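Local coordinates for protein putative hydrolase (Burkholderia cenocepacia, PDB 4X00) that is a putative hydrolase of the alpha/beta-hydrolase fold, possibly an aryl esterase, at residues A[39-42]-A[48-51]; A[57-62]-A[271-276]; A[111-116]-A[205-210]; A[138-143]-A[239-244]; A[167-172]-A[196-201]. All coordinates share one frame; numbering follows the deposited sequence. Where two conformers were deposited one is given.

Interaction 1: residues A[39-42]-A[48-51]. With EDO (1,2-ethanediol), chain F.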
# COMPACT_ATOMS: atom_id res chain seq x y z
N PHE A 39 -4.22 5.32 4.48
CA PHE A 39 -3.24 4.25 4.39
C PHE A 39 -3.74 3.16 3.45
O PHE A 39 -4.88 2.71 3.59
CB PHE A 39 -2.97 3.63 5.75
CG PHE A 39 -2.38 4.60 6.74
CD1 PHE A 39 -3.20 5.40 7.51
CD2 PHE A 39 -1.00 4.66 6.93
CE1 PHE A 39 -2.66 6.27 8.45
CE2 PHE A 39 -0.44 5.54 7.86
CZ PHE A 39 -1.27 6.34 8.63
N ILE A 40 -2.88 2.73 2.53
CA ILE A 40 -3.22 1.76 1.49
C ILE A 40 -2.25 0.62 1.59
O ILE A 40 -1.05 0.82 1.36
CB ILE A 40 -3.13 2.39 0.09
CG1 ILE A 40 -3.91 3.70 0.04
CG2 ILE A 40 -3.66 1.41 -0.97
CD1 ILE A 40 -3.46 4.62 -1.09
N HIS A 41 -2.71 -0.55 2.01
CA HIS A 41 -1.81 -1.67 2.24
C HIS A 41 -1.37 -2.36 0.94
O HIS A 41 -1.73 -1.93 -0.16
CB HIS A 41 -2.44 -2.68 3.21
CG HIS A 41 -3.62 -3.41 2.65
ND1 HIS A 41 -3.51 -4.51 1.82
CD2 HIS A 41 -4.96 -3.21 2.82
CE1 HIS A 41 -4.72 -4.93 1.48
NE2 HIS A 41 -5.62 -4.18 2.10
N GLY A 42 -0.57 -3.42 1.09
CA GLY A 42 0.00 -4.12 -0.05
C GLY A 42 -0.55 -5.53 -0.20
O GLY A 42 -1.50 -5.94 0.48
N LEU A 48 -4.91 -4.33 9.04
CA LEU A 48 -4.10 -4.74 10.20
C LEU A 48 -2.64 -4.40 10.05
O LEU A 48 -1.95 -4.28 11.07
CB LEU A 48 -4.23 -6.25 10.45
CG LEU A 48 -5.65 -6.69 10.80
CD1 LEU A 48 -5.68 -8.19 11.07
CD2 LEU A 48 -6.29 -5.90 11.97
N ASN A 49 -2.15 -4.24 8.82
CA ASN A 49 -0.75 -3.87 8.65
C ASN A 49 -0.37 -2.57 9.32
O ASN A 49 0.79 -2.38 9.63
CB ASN A 49 -0.40 -3.76 7.17
CG ASN A 49 -0.37 -5.09 6.50
OD1 ASN A 49 -1.12 -5.30 5.54
ND2 ASN A 49 0.51 -5.97 6.93
N TRP A 50 -1.35 -1.68 9.52
CA TRP A 50 -1.06 -0.31 9.95
C TRP A 50 -1.22 -0.10 11.45
O TRP A 50 -1.22 1.04 11.92
CB TRP A 50 -1.96 0.66 9.19
CG TRP A 50 -1.77 0.62 7.71
CD1 TRP A 50 -2.68 0.18 6.77
CD2 TRP A 50 -0.59 0.99 6.99
NE1 TRP A 50 -2.14 0.28 5.52
CE2 TRP A 50 -0.87 0.81 5.61
CE3 TRP A 50 0.65 1.53 7.37
CZ2 TRP A 50 0.07 1.13 4.61
CZ3 TRP A 50 1.58 1.84 6.37
CH2 TRP A 50 1.29 1.64 5.02
N SER A 51 -1.28 -1.17 12.23
CA SER A 51 -1.56 -1.06 13.66
C SER A 51 -0.57 -0.16 14.43
O SER A 51 -0.96 0.56 15.35
CB SER A 51 -1.57 -2.44 14.31
OG SER A 51 -0.28 -2.98 14.32
C1 EDO F . 0.55 -5.79 12.70
O1 EDO F . 1.08 -5.31 13.95
C2 EDO F . -0.65 -6.69 12.99
O2 EDO F . -1.77 -5.89 13.40
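Asn49 meets His41 beside the turn that follows strand 36-40: its carboxamide oxygen OD1 lies 3.7 Å from His41 CB, obliquely to the imidazole. This is a van der Waals touch on an aliphatic carbon; the hydrogen bond of OD1 comes from Ser46 N in the connecting loop. His41 takes the crowded first torsion, CG between backbone N and carbonyl carbon (chi1 68°), and ND1 bonds to Gly42 O at 2.8 Å with the oxygen in the ring plane. NE2 is held by Leu69 N, so both ring nitrogens are engaged and the ring's rotation is fixed.

Trp50 buries more surface here than any other residue. Phe39 CB stands over one face of the indole, 3.4 Å from the centroid of the five-membered ring and nearly on its normal, a CH-pi contact. The Phe39 ring lies obliquely to the six-membered ring, centroids 5.0 Å apart and planes at 47°, with Phe39 CD2 3.6 Å from Trp50 CE3. At the indole edge, Ile40 O approaches Trp50 CZ2 at 3.5 Å. A broad flat side chain suits this place: its face takes Phe39 CB while its edge runs along the backbone of Ile40 and His41.

Phe39 and Trp50 also pack on Val109 of the adjacent strand, giving the buried aromatic core at the C-terminal end of a central parallel strand in the alpha/beta-hydrolase fold.

Interaction 2: residues A[57-62]-A[271-276]; sequences PRLQHY and RDLSDF. With EDO (1,2-ethanediol), chain H; EDO (1,2-ethanediol), chain J.
The C-terminal helix 266-280 of the alpha/beta-hydrolase fold is joined here to the type I turn Leu59-Tyr62, through Leu59, Tyr62 and Ser274. The two hydroxyls make the direct polar link: Tyr62 OH and Ser274 OG are hydrogen-bonded at 2.9 Å, the serine oxygen lying at the edge of the phenol ring and near its plane. Ser274 OG is placed anti to its own backbone N (chi1 -178°), which carries it off the helix to the tyrosine. A water 2.6 Å from Ser274 OG also donates to Arg58 O at 3.1 Å, so this small hydroxyl reaches Tyr62 directly and, through water, the backbone of Arg58 just ahead of the turn.

Beside this polar bridge the contact is apolar. Leu59 CD2 packs on Ser274 CB at 3.9 Å, and Leu59 CD1 lies 4.5 Å from Leu273 CD2, a looser touch between branched tips. Serine suits the centre of the interface because it is short enough to let the turn approach while still offering a polar atom.

Leu273 continues inward onto Phe39 of strand 36-40 and Val134 of strand 132-136, while Tyr62 rests on Ile37 and on Val277 and Arg278 of the same helix. The turn thus leads into strand 63-67 with the C-terminal helix packed against both it and the sheet.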
# COMPACT_ATOMS: atom_id res chain seq x y z
N PRO A 57 0.12 7.51 19.88
CA PRO A 57 -0.50 8.75 20.36
C PRO A 57 -0.09 9.97 19.53
O PRO A 57 -0.88 10.91 19.36
CB PRO A 57 0.02 8.87 21.79
CG PRO A 57 0.35 7.52 22.21
CD PRO A 57 0.77 6.76 20.97
N ARG A 58 1.14 9.94 19.02
CA ARG A 58 1.71 11.09 18.31
C ARG A 58 1.09 11.30 16.92
O ARG A 58 1.30 12.34 16.30
CB ARG A 58 3.22 10.94 18.17
N LEU A 59 0.32 10.33 16.44
CA LEU A 59 -0.38 10.49 15.17
C LEU A 59 -1.88 10.74 15.35
O LEU A 59 -2.58 10.90 14.36
CB LEU A 59 -0.19 9.25 14.30
CG LEU A 59 1.24 8.97 13.83
CD1 LEU A 59 1.27 7.74 12.97
CD2 LEU A 59 1.78 10.17 13.05
N GLN A 60 -2.35 10.79 16.59
CA GLN A 60 -3.78 10.80 16.94
C GLN A 60 -4.50 12.10 16.62
O GLN A 60 -5.74 12.18 16.70
CB GLN A 60 -3.97 10.52 18.44
CG GLN A 60 -3.60 9.12 18.86
CD GLN A 60 -4.20 8.06 17.95
OE1 GLN A 60 -5.43 7.95 17.83
NE2 GLN A 60 -3.34 7.29 17.29
N HIS A 61 -3.75 13.16 16.34
CA HIS A 61 -4.39 14.43 15.98
C HIS A 61 -4.66 14.48 14.49
O HIS A 61 -5.28 15.44 14.01
CB HIS A 61 -3.54 15.62 16.39
CG HIS A 61 -2.18 15.59 15.77
ND1 HIS A 61 -1.32 14.52 15.90
CD2 HIS A 61 -1.56 16.48 14.95
CE1 HIS A 61 -0.22 14.76 15.21
NE2 HIS A 61 -0.34 15.94 14.64
N TYR A 62 -4.23 13.45 13.76
CA TYR A 62 -4.62 13.32 12.35
C TYR A 62 -5.87 12.48 12.25
O TYR A 62 -6.18 11.73 13.17
CB TYR A 62 -3.53 12.65 11.52
CG TYR A 62 -2.24 13.43 11.53
CD1 TYR A 62 -2.19 14.72 11.02
CD2 TYR A 62 -1.08 12.86 12.02
CE1 TYR A 62 -0.98 15.46 11.05
CE2 TYR A 62 0.12 13.56 12.05
CZ TYR A 62 0.16 14.87 11.54
OH TYR A 62 1.34 15.59 11.56
N ARG A 271 7.67 9.10 12.86
CA ARG A 271 8.33 10.40 12.85
C ARG A 271 8.41 10.95 11.41
O ARG A 271 8.01 12.09 11.14
CB ARG A 271 9.73 10.26 13.46
CG ARG A 271 10.43 11.62 13.62
CD ARG A 271 11.96 11.42 13.78
NE ARG A 271 12.55 11.04 12.51
CZ ARG A 271 13.53 10.14 12.34
NH1 ARG A 271 14.09 9.53 13.39
NH2 ARG A 271 13.96 9.83 11.12
N ASP A 272 8.92 10.13 10.49
CA ASP A 272 9.02 10.57 9.09
C ASP A 272 7.65 10.91 8.51
O ASP A 272 7.51 11.88 7.76
CB ASP A 272 9.69 9.49 8.26
CG ASP A 272 11.19 9.42 8.45
OD1 ASP A 272 11.82 10.38 8.98
OD2 ASP A 272 11.77 8.39 8.04
N LEU A 273 6.64 10.11 8.83
CA LEU A 273 5.30 10.34 8.28
C LEU A 273 4.72 11.63 8.82
O LEU A 273 4.23 12.48 8.05
CB LEU A 273 4.38 9.16 8.61
CG LEU A 273 2.92 9.37 8.19
CD1 LEU A 273 2.80 9.65 6.66
CD2 LEU A 273 2.08 8.15 8.58
N SER A 274 4.81 11.84 10.13
CA SER A 274 4.23 13.07 10.68
C SER A 274 4.96 14.30 10.13
O SER A 274 4.33 15.29 9.77
CB SER A 274 4.27 13.05 12.22
OG SER A 274 3.67 14.22 12.74
N ASP A 275 6.29 14.20 10.02
CA ASP A 275 7.07 15.31 9.47
C ASP A 275 6.67 15.59 8.02
O ASP A 275 6.56 16.74 7.63
CB ASP A 275 8.57 15.02 9.57
CG ASP A 275 9.08 15.05 10.99
OD1 ASP A 275 8.32 15.46 11.89
OD2 ASP A 275 10.25 14.68 11.21
N PHE A 276 6.45 14.54 7.23
CA PHE A 276 6.07 14.72 5.86
C PHE A 276 4.70 15.41 5.76
O PHE A 276 4.50 16.36 4.97
CB PHE A 276 6.00 13.37 5.14
CG PHE A 276 5.48 13.48 3.73
CD1 PHE A 276 6.34 13.86 2.71
CD2 PHE A 276 4.14 13.25 3.42
CE1 PHE A 276 5.90 14.01 1.40
CE2 PHE A 276 3.68 13.39 2.10
CZ PHE A 276 4.56 13.76 1.09
C1 EDO H . 16.32 8.79 7.05
O1 EDO H . 17.11 8.80 8.26
C2 EDO H . 14.84 9.04 7.31
O2 EDO H . 14.37 8.33 8.46
C1 EDO J . 8.39 19.04 11.81
O1 EDO J . 7.93 17.97 12.66
C2 EDO J . 9.85 18.84 11.44
O2 EDO J . 10.70 19.12 12.57
O HOH W 1 3.81 13.79 15.33

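Interaction 3: residues A[111-116]-A[205-210]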
# COMPACT_ATOMS: atom_id res chain seq x y z
N TRP A 111 1.73 1.20 0.64
CA TRP A 111 2.74 0.16 0.83
C TRP A 111 2.72 -0.81 -0.34
O TRP A 111 1.69 -1.46 -0.57
CB TRP A 111 2.47 -0.60 2.13
CG TRP A 111 3.38 -1.76 2.35
CD1 TRP A 111 4.71 -1.82 2.07
CD2 TRP A 111 3.02 -3.05 2.91
NE1 TRP A 111 5.21 -3.06 2.42
CE2 TRP A 111 4.19 -3.83 2.93
CE3 TRP A 111 1.83 -3.60 3.41
CZ2 TRP A 111 4.22 -5.12 3.45
CZ3 TRP A 111 1.86 -4.90 3.89
CH2 TRP A 111 3.04 -5.65 3.89
N SER A 112 3.83 -0.90 -1.07
CA SER A 112 4.07 -1.96 -2.06
C SER A 112 2.99 -1.88 -3.16
O SER A 112 2.98 -0.91 -3.92
CB SER A 112 4.15 -3.31 -1.36
OG SER A 112 4.63 -4.30 -2.25
N LEU A 113 2.08 -2.86 -3.27
CA LEU A 113 0.98 -2.76 -4.24
C LEU A 113 0.21 -1.44 -4.06
O LEU A 113 -0.28 -0.86 -5.02
CB LEU A 113 0.07 -3.99 -4.07
CG LEU A 113 -1.26 -3.96 -4.78
CD1 LEU A 113 -1.01 -3.94 -6.25
CD2 LEU A 113 -2.05 -5.22 -4.37
N GLY A 114 0.12 -0.98 -2.82
CA GLY A 114 -0.55 0.27 -2.53
C GLY A 114 0.09 1.46 -3.25
O GLY A 114 -0.60 2.43 -3.58
N GLY A 115 1.40 1.38 -3.48
CA GLY A 115 2.09 2.40 -4.27
C GLY A 115 1.61 2.41 -5.72
O GLY A 115 1.43 3.47 -6.34
N ALA A 116 1.39 1.22 -6.27
CA ALA A 116 0.86 1.14 -7.63
C ALA A 116 -0.56 1.68 -7.71
O ALA A 116 -0.95 2.31 -8.71
CB ALA A 116 0.91 -0.31 -8.12
N ARG A 205 -0.84 -9.93 -10.83
CA ARG A 205 0.36 -10.05 -11.65
C ARG A 205 0.29 -9.20 -12.92
O ARG A 205 1.28 -8.63 -13.39
CB ARG A 205 0.58 -11.53 -12.01
CG ARG A 205 0.36 -12.50 -10.83
CD ARG A 205 0.73 -13.91 -11.26
NE ARG A 205 -0.10 -14.50 -12.31
CZ ARG A 205 0.41 -15.31 -13.23
NH1 ARG A 205 -0.34 -15.85 -14.18
NH2 ARG A 205 1.71 -15.58 -13.18
N SER A 206 -0.91 -9.15 -13.49
CA SER A 206 -1.18 -8.52 -14.78
C SER A 206 -1.81 -7.15 -14.65
O SER A 206 -2.23 -6.58 -15.65
CB SER A 206 -2.11 -9.41 -15.63
OG SER A 206 -1.51 -10.66 -15.89
N MET A 207 -1.91 -6.63 -13.43
CA MET A 207 -2.54 -5.33 -13.21
C MET A 207 -1.76 -4.23 -13.90
O MET A 207 -0.55 -4.14 -13.74
CB MET A 207 -2.63 -5.00 -11.72
CG MET A 207 -3.44 -3.74 -11.43
SD MET A 207 -3.34 -3.28 -9.68
CE MET A 207 -1.73 -2.52 -9.61
N THR A 208 -2.45 -3.39 -14.67
CA THR A 208 -1.79 -2.27 -15.31
C THR A 208 -1.34 -1.25 -14.26
O THR A 208 -2.02 -1.05 -13.25
CB THR A 208 -2.73 -1.61 -16.35
OG1 THR A 208 -3.96 -1.25 -15.72
CG2 THR A 208 -3.03 -2.58 -17.49
N VAL A 209 -0.18 -0.64 -14.49
CA VAL A 209 0.34 0.38 -13.57
C VAL A 209 0.84 1.56 -14.39
O VAL A 209 1.84 1.45 -15.11
CB VAL A 209 1.49 -0.15 -12.68
CG1 VAL A 209 1.93 0.93 -11.67
CG2 VAL A 209 1.05 -1.40 -11.94
N GLU A 210 0.16 2.69 -14.28
CA GLU A 210 0.55 3.87 -15.05
C GLU A 210 1.49 4.76 -14.24
O GLU A 210 1.18 5.91 -13.94
CB GLU A 210 -0.68 4.64 -15.49
CG GLU A 210 -1.57 3.78 -16.39
CD GLU A 210 -2.70 4.56 -17.01
OE1 GLU A 210 -3.87 4.24 -16.72
OE2 GLU A 210 -2.41 5.47 -17.81
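Ala116, Met207 and Val209 form the heart of this contact, a small apolar patch between the first turn of helix 113-125 and the loop 205-210, which is extended from Met207 to Val209. Ala116 points its single methyl into the loop, where CB lies 3.8 Å from Met207 CE and 3.9 Å from Val209 CG1. One methyl therefore sits against both loop side chains, and alanine suits the place because the two backbones come close, with CA atoms of Ala116 and Val209 only 6.0 Å apart. Val209 straddles that methyl, its CG2 at 4.0 Å from Ala116 CB.

Met207 reaches out nearly straight and then bends at the sulfur (chi3 78°), which turns CE back between Ala116 and Leu113. There CE comes within 3.7 Å of Leu113 CD1. The unbranched, flexible thioether suits this place because it can fold its methyl against two residues. Trp90 of helix 87-100 touches both Leu113 and Met207, extending the apolar patch.

The helix starts immediately after Ser112, whose backbone is strained (phi 61°, psi -112°). With Gly110 and Gly114 this matches the GxSxG nucleophile elbow, the sharp strand-to-helix turn of alpha/beta hydrolases; Ser112 is probably the nucleophile, with His259 and Asp230 in a triad-like arrangement.

Interaction 4: residues A[138-143]-A[239-244]; sequences GVIELK and IARAKS
Ile140 and Ala242 make up the buried side of this contact, while Glu141 and Arg241 join the same loop and helix where solvent has partial access. On the inner side the loop after strand 132-136 pushes the branched chain of Ile140 toward helix 235-245. Its CD1 lies 4.1 Å from Ala242 CB, and its other branch, CG2, rests 4.0 Å from Arg241 CG. The methyl-sized alanine suits a helix face that must come close to the loop, and isoleucine's two branches let it touch neighbouring residues at once. Leu215 of helix 211-216 packs against both Ile140 and Ala242, and Tyr226 of strand 222-227 also meets Ile140, completing this apolar side.

Toward the more open side, charge replaces packing. Arg241 grips the Glu141 carboxylate side-on, with one nitrogen for each oxygen: NE donates to OE1 at 2.9 Å and NH2 to OE2, also at 2.9 Å. The second bond is the straighter, at 171°, and OE2 receives it on its syn side, whereas NE approaches OE1 from well above the carboxylate plane. The two flat groups are twisted by 40°, which fits NE lying above that plane. Arginine's chain bends at chi2 (62°), which swings the guanidinium from the helix toward the loop. Glu141 OE1 also accepts from Gln146 NE2, a second partner that helps hold the carboxylate.

A partly exposed bidentate salt bridge over a small apolar core thus fastens a strand-to-helix loop to a helix flanking the sheet of an alpha/beta-hydrolase fold.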
# COMPACT_ATOMS: atom_id res chain seq x y z
N GLY A 138 7.08 1.06 -2.22
CA GLY A 138 6.09 0.99 -3.26
C GLY A 138 6.54 0.30 -4.51
O GLY A 138 7.70 0.41 -4.98
N VAL A 139 5.60 -0.45 -5.09
CA VAL A 139 5.79 -0.85 -6.47
C VAL A 139 5.79 0.41 -7.32
O VAL A 139 4.89 1.24 -7.18
CB VAL A 139 4.69 -1.81 -6.94
CG1 VAL A 139 4.74 -1.99 -8.49
CG2 VAL A 139 4.86 -3.15 -6.23
N ILE A 140 6.80 0.55 -8.18
CA ILE A 140 6.85 1.63 -9.16
C ILE A 140 6.38 1.00 -10.48
O ILE A 140 5.26 1.25 -10.92
CB ILE A 140 8.25 2.26 -9.26
CG1 ILE A 140 8.67 2.81 -7.88
CG2 ILE A 140 8.27 3.35 -10.33
CD1 ILE A 140 7.66 3.82 -7.25
N GLU A 141 7.20 0.13 -11.06
CA GLU A 141 6.72 -0.74 -12.13
C GLU A 141 6.99 -2.18 -11.79
O GLU A 141 7.94 -2.50 -11.08
CB GLU A 141 7.40 -0.39 -13.47
CG GLU A 141 7.04 1.01 -13.93
CD GLU A 141 7.94 1.56 -15.01
OE1 GLU A 141 9.16 1.28 -14.97
OE2 GLU A 141 7.42 2.27 -15.90
N LEU A 142 6.15 -3.06 -12.33
CA LEU A 142 6.32 -4.49 -12.15
C LEU A 142 7.21 -5.03 -13.26
O LEU A 142 6.72 -5.57 -14.24
CB LEU A 142 4.97 -5.18 -12.14
CG LEU A 142 4.03 -4.80 -11.00
CD1 LEU A 142 2.61 -5.26 -11.32
CD2 LEU A 142 4.52 -5.44 -9.71
N LYS A 143 8.52 -4.82 -13.12
CA LYS A 143 9.50 -5.16 -14.15
C LYS A 143 10.67 -5.86 -13.44
O LYS A 143 10.94 -5.59 -12.27
CB LYS A 143 9.99 -3.90 -14.90
N ILE A 239 13.50 3.38 -6.63
CA ILE A 239 13.67 4.79 -6.32
C ILE A 239 14.24 5.53 -7.52
O ILE A 239 13.75 6.61 -7.88
CB ILE A 239 14.57 4.97 -5.08
CG1 ILE A 239 13.81 4.54 -3.82
CG2 ILE A 239 14.99 6.46 -4.93
CD1 ILE A 239 14.70 4.36 -2.62
N ALA A 240 15.23 4.95 -8.17
CA ALA A 240 15.89 5.62 -9.29
C ALA A 240 14.92 5.77 -10.46
O ALA A 240 14.89 6.82 -11.11
CB ALA A 240 17.16 4.87 -9.72
N ARG A 241 14.11 4.75 -10.73
CA ARG A 241 13.12 4.85 -11.79
C ARG A 241 12.10 5.94 -11.47
O ARG A 241 11.78 6.75 -12.33
CB ARG A 241 12.41 3.50 -11.98
CG ARG A 241 11.26 3.55 -12.97
CD ARG A 241 11.68 3.94 -14.37
NE ARG A 241 10.53 3.78 -15.25
CZ ARG A 241 10.30 4.50 -16.34
NH1 ARG A 241 11.13 5.46 -16.73
NH2 ARG A 241 9.20 4.26 -17.04
N ALA A 242 11.63 5.98 -10.23
CA ALA A 242 10.68 7.03 -9.85
C ALA A 242 11.28 8.42 -9.97
O ALA A 242 10.60 9.33 -10.45
CB ALA A 242 10.18 6.79 -8.44
N LYS A 243 12.53 8.61 -9.51
CA LYS A 243 13.15 9.93 -9.60
C LYS A 243 13.40 10.31 -11.05
O LYS A 243 13.40 11.50 -11.38
CB LYS A 243 14.44 9.97 -8.81
CG LYS A 243 14.21 10.06 -7.31
CD LYS A 243 15.50 10.18 -6.56
CE LYS A 243 15.23 10.41 -5.08
NZ LYS A 243 16.50 10.68 -4.30
N SER A 244 13.61 9.32 -11.91
CA SER A 244 13.80 9.58 -13.34
C SER A 244 12.51 10.16 -13.92
O SER A 244 12.53 11.06 -14.78
CB SER A 244 14.20 8.29 -14.05
OG SER A 244 14.45 8.50 -15.43

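Interaction 5: residues A[167-172]-A[196-201]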
# COMPACT_ATOMS: atom_id res chain seq x y z
N ASP A 167 1.70 -22.62 1.69
CA ASP A 167 3.13 -22.55 1.93
C ASP A 167 3.72 -21.35 1.18
O ASP A 167 4.61 -20.65 1.70
CB ASP A 167 3.83 -23.84 1.47
CG ASP A 167 3.60 -25.01 2.40
OD1 ASP A 167 3.11 -24.85 3.55
OD2 ASP A 167 3.95 -26.14 1.98
N GLY A 168 3.27 -21.11 -0.05
CA GLY A 168 3.75 -19.97 -0.83
C GLY A 168 3.41 -18.64 -0.16
O GLY A 168 4.23 -17.72 -0.10
N GLU A 169 2.17 -18.50 0.34
CA GLU A 169 1.81 -17.28 1.04
C GLU A 169 2.66 -17.09 2.28
O GLU A 169 3.04 -15.95 2.59
CB GLU A 169 0.32 -17.27 1.43
CG GLU A 169 -0.62 -17.23 0.25
CD GLU A 169 -2.05 -16.98 0.63
OE1 GLU A 169 -2.39 -16.90 1.83
OE2 GLU A 169 -2.88 -16.96 -0.32
N ARG A 170 2.95 -18.17 3.01
CA ARG A 170 3.75 -18.04 4.22
C ARG A 170 5.17 -17.59 3.86
O ARG A 170 5.75 -16.71 4.55
CB ARG A 170 3.77 -19.38 4.98
CG ARG A 170 4.42 -19.28 6.35
CD ARG A 170 4.22 -20.58 7.19
NE ARG A 170 4.95 -21.69 6.59
CZ ARG A 170 4.41 -22.71 5.90
NH1 ARG A 170 5.21 -23.62 5.38
NH2 ARG A 170 3.09 -22.82 5.70
N ALA A 171 5.73 -18.14 2.79
CA ALA A 171 7.06 -17.72 2.34
C ALA A 171 7.06 -16.25 1.88
O ALA A 171 7.99 -15.48 2.16
CB ALA A 171 7.55 -18.65 1.22
N PHE A 172 6.01 -15.84 1.17
CA PHE A 172 5.90 -14.45 0.75
C PHE A 172 5.86 -13.53 1.97
O PHE A 172 6.49 -12.47 1.99
CB PHE A 172 4.64 -14.28 -0.10
CG PHE A 172 4.44 -12.87 -0.56
CD1 PHE A 172 5.04 -12.46 -1.73
CD2 PHE A 172 3.63 -11.98 0.14
CE1 PHE A 172 4.87 -11.15 -2.19
CE2 PHE A 172 3.44 -10.67 -0.33
CZ PHE A 172 4.07 -10.26 -1.50
N ALA A 196 -7.04 -13.45 1.53
CA ALA A 196 -7.00 -12.84 0.19
C ALA A 196 -7.55 -13.79 -0.89
O ALA A 196 -7.32 -15.00 -0.89
CB ALA A 196 -5.57 -12.40 -0.16
N SER A 197 -8.26 -13.19 -1.83
CA SER A 197 -8.87 -13.92 -2.93
C SER A 197 -7.84 -14.56 -3.85
O SER A 197 -6.92 -13.88 -4.31
CB SER A 197 -9.75 -12.95 -3.75
OG SER A 197 -10.03 -13.51 -5.04
N TRP A 198 -8.02 -15.84 -4.16
CA TRP A 198 -7.14 -16.52 -5.10
C TRP A 198 -7.34 -15.98 -6.52
O TRP A 198 -6.41 -16.01 -7.34
CB TRP A 198 -7.38 -18.03 -5.07
CG TRP A 198 -6.93 -18.69 -3.82
CD1 TRP A 198 -6.78 -18.13 -2.57
CD2 TRP A 198 -6.57 -20.07 -3.69
NE1 TRP A 198 -6.33 -19.08 -1.69
CE2 TRP A 198 -6.22 -20.29 -2.35
CE3 TRP A 198 -6.55 -21.14 -4.59
CZ2 TRP A 198 -5.78 -21.54 -1.90
CZ3 TRP A 198 -6.11 -22.37 -4.14
CH2 TRP A 198 -5.73 -22.56 -2.81
N ASP A 199 -8.53 -15.46 -6.81
CA ASP A 199 -8.77 -14.84 -8.13
C ASP A 199 -7.95 -13.57 -8.24
O ASP A 199 -7.32 -13.30 -9.26
CB ASP A 199 -10.26 -14.54 -8.32
CG ASP A 199 -11.13 -15.78 -8.22
OD1 ASP A 199 -10.83 -16.72 -8.97
OD2 ASP A 199 -12.07 -15.82 -7.38
N MET A 200 -7.97 -12.77 -7.18
CA MET A 200 -7.18 -11.56 -7.11
C MET A 200 -5.70 -11.91 -7.26
O MET A 200 -4.99 -11.28 -8.07
CB MET A 200 -7.45 -10.84 -5.79
CG MET A 200 -6.61 -9.58 -5.63
SD MET A 200 -4.93 -9.86 -4.99
CE MET A 200 -5.32 -10.65 -3.40
N GLN A 201 -5.23 -12.93 -6.53
CA GLN A 201 -3.80 -13.21 -6.55
C GLN A 201 -3.27 -13.57 -7.94
O GLN A 201 -2.18 -13.18 -8.34
CB GLN A 201 -3.45 -14.36 -5.61
CG GLN A 201 -3.58 -14.05 -4.14
CD GLN A 201 -3.22 -15.29 -3.37
OE1 GLN A 201 -4.08 -16.08 -3.04
NE2 GLN A 201 -1.92 -15.52 -3.17
O HOH W 2 -4.99 -15.81 0.35
O HOH W 3 -5.71 -18.46 1.12
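Glu169 OE2 is the polar atom on which this contact converges, and it meets the other helix chiefly through water. One water lies 2.5 Å from Glu169 OE2 and 2.8 Å from Ala196 O, within bonding distance of both; it has more acceptors around it than protons to give, so it probably bridges them only in part. A second water accepts from Trp198 NE1 at 2.9 Å, at the edge of the indole and near its plane, and may make a long, weak bond to the same carboxylate oxygen.

Ser197 caps helix 198-204, its OG accepting from Met200 N at 3.1 Å; this cap starts the helix that carries Trp198 and Gln201. Glutamate suits the facing position because its extended chain carries the carboxylate off helix 162-174 and across to those side chains. Gln201, likewise extended, crosses it at about a right angle. Their flat ends are turned 65° apart, with Glu169 OE2 only 3.1 Å from Gln201 OE1. These two oxygens are both acceptors, so their approach is not a hydrogen bond; Gln201 OE1 takes its own from His165 NE2. That histidine also stacks on Trp198, tying the indole and the amide to one residue of helix 162-174.

The approach of a second acceptor to a buried carboxylate probably costs some energy, which the waters may repay; the neighbouring acceptor might favour protonation of Glu169, an effect the donating waters would oppose.

Interactions 1 and 3 lie nearest the chain's centre and touch each other, Ile40 O lying 2.9 Å from Trp111 N across neighbouring strands; both are buried, but aromatic faces dominate the first and aliphatic methyls the second. Interaction 4 adjoins interaction 3, its loop meeting the nucleophile-elbow region at Ser112 O and Val139 N, yet it ends in a partly exposed salt bridge. Interaction 2, farther out, is in packing contact with interaction 1 through Leu273 and Phe39, and combines a hydroxyl pair and a water with leucine packing. Interaction 5 touches none of the others, though its second segment runs on toward 205-210 of interaction 3, and it depends on water instead of side-chain packing.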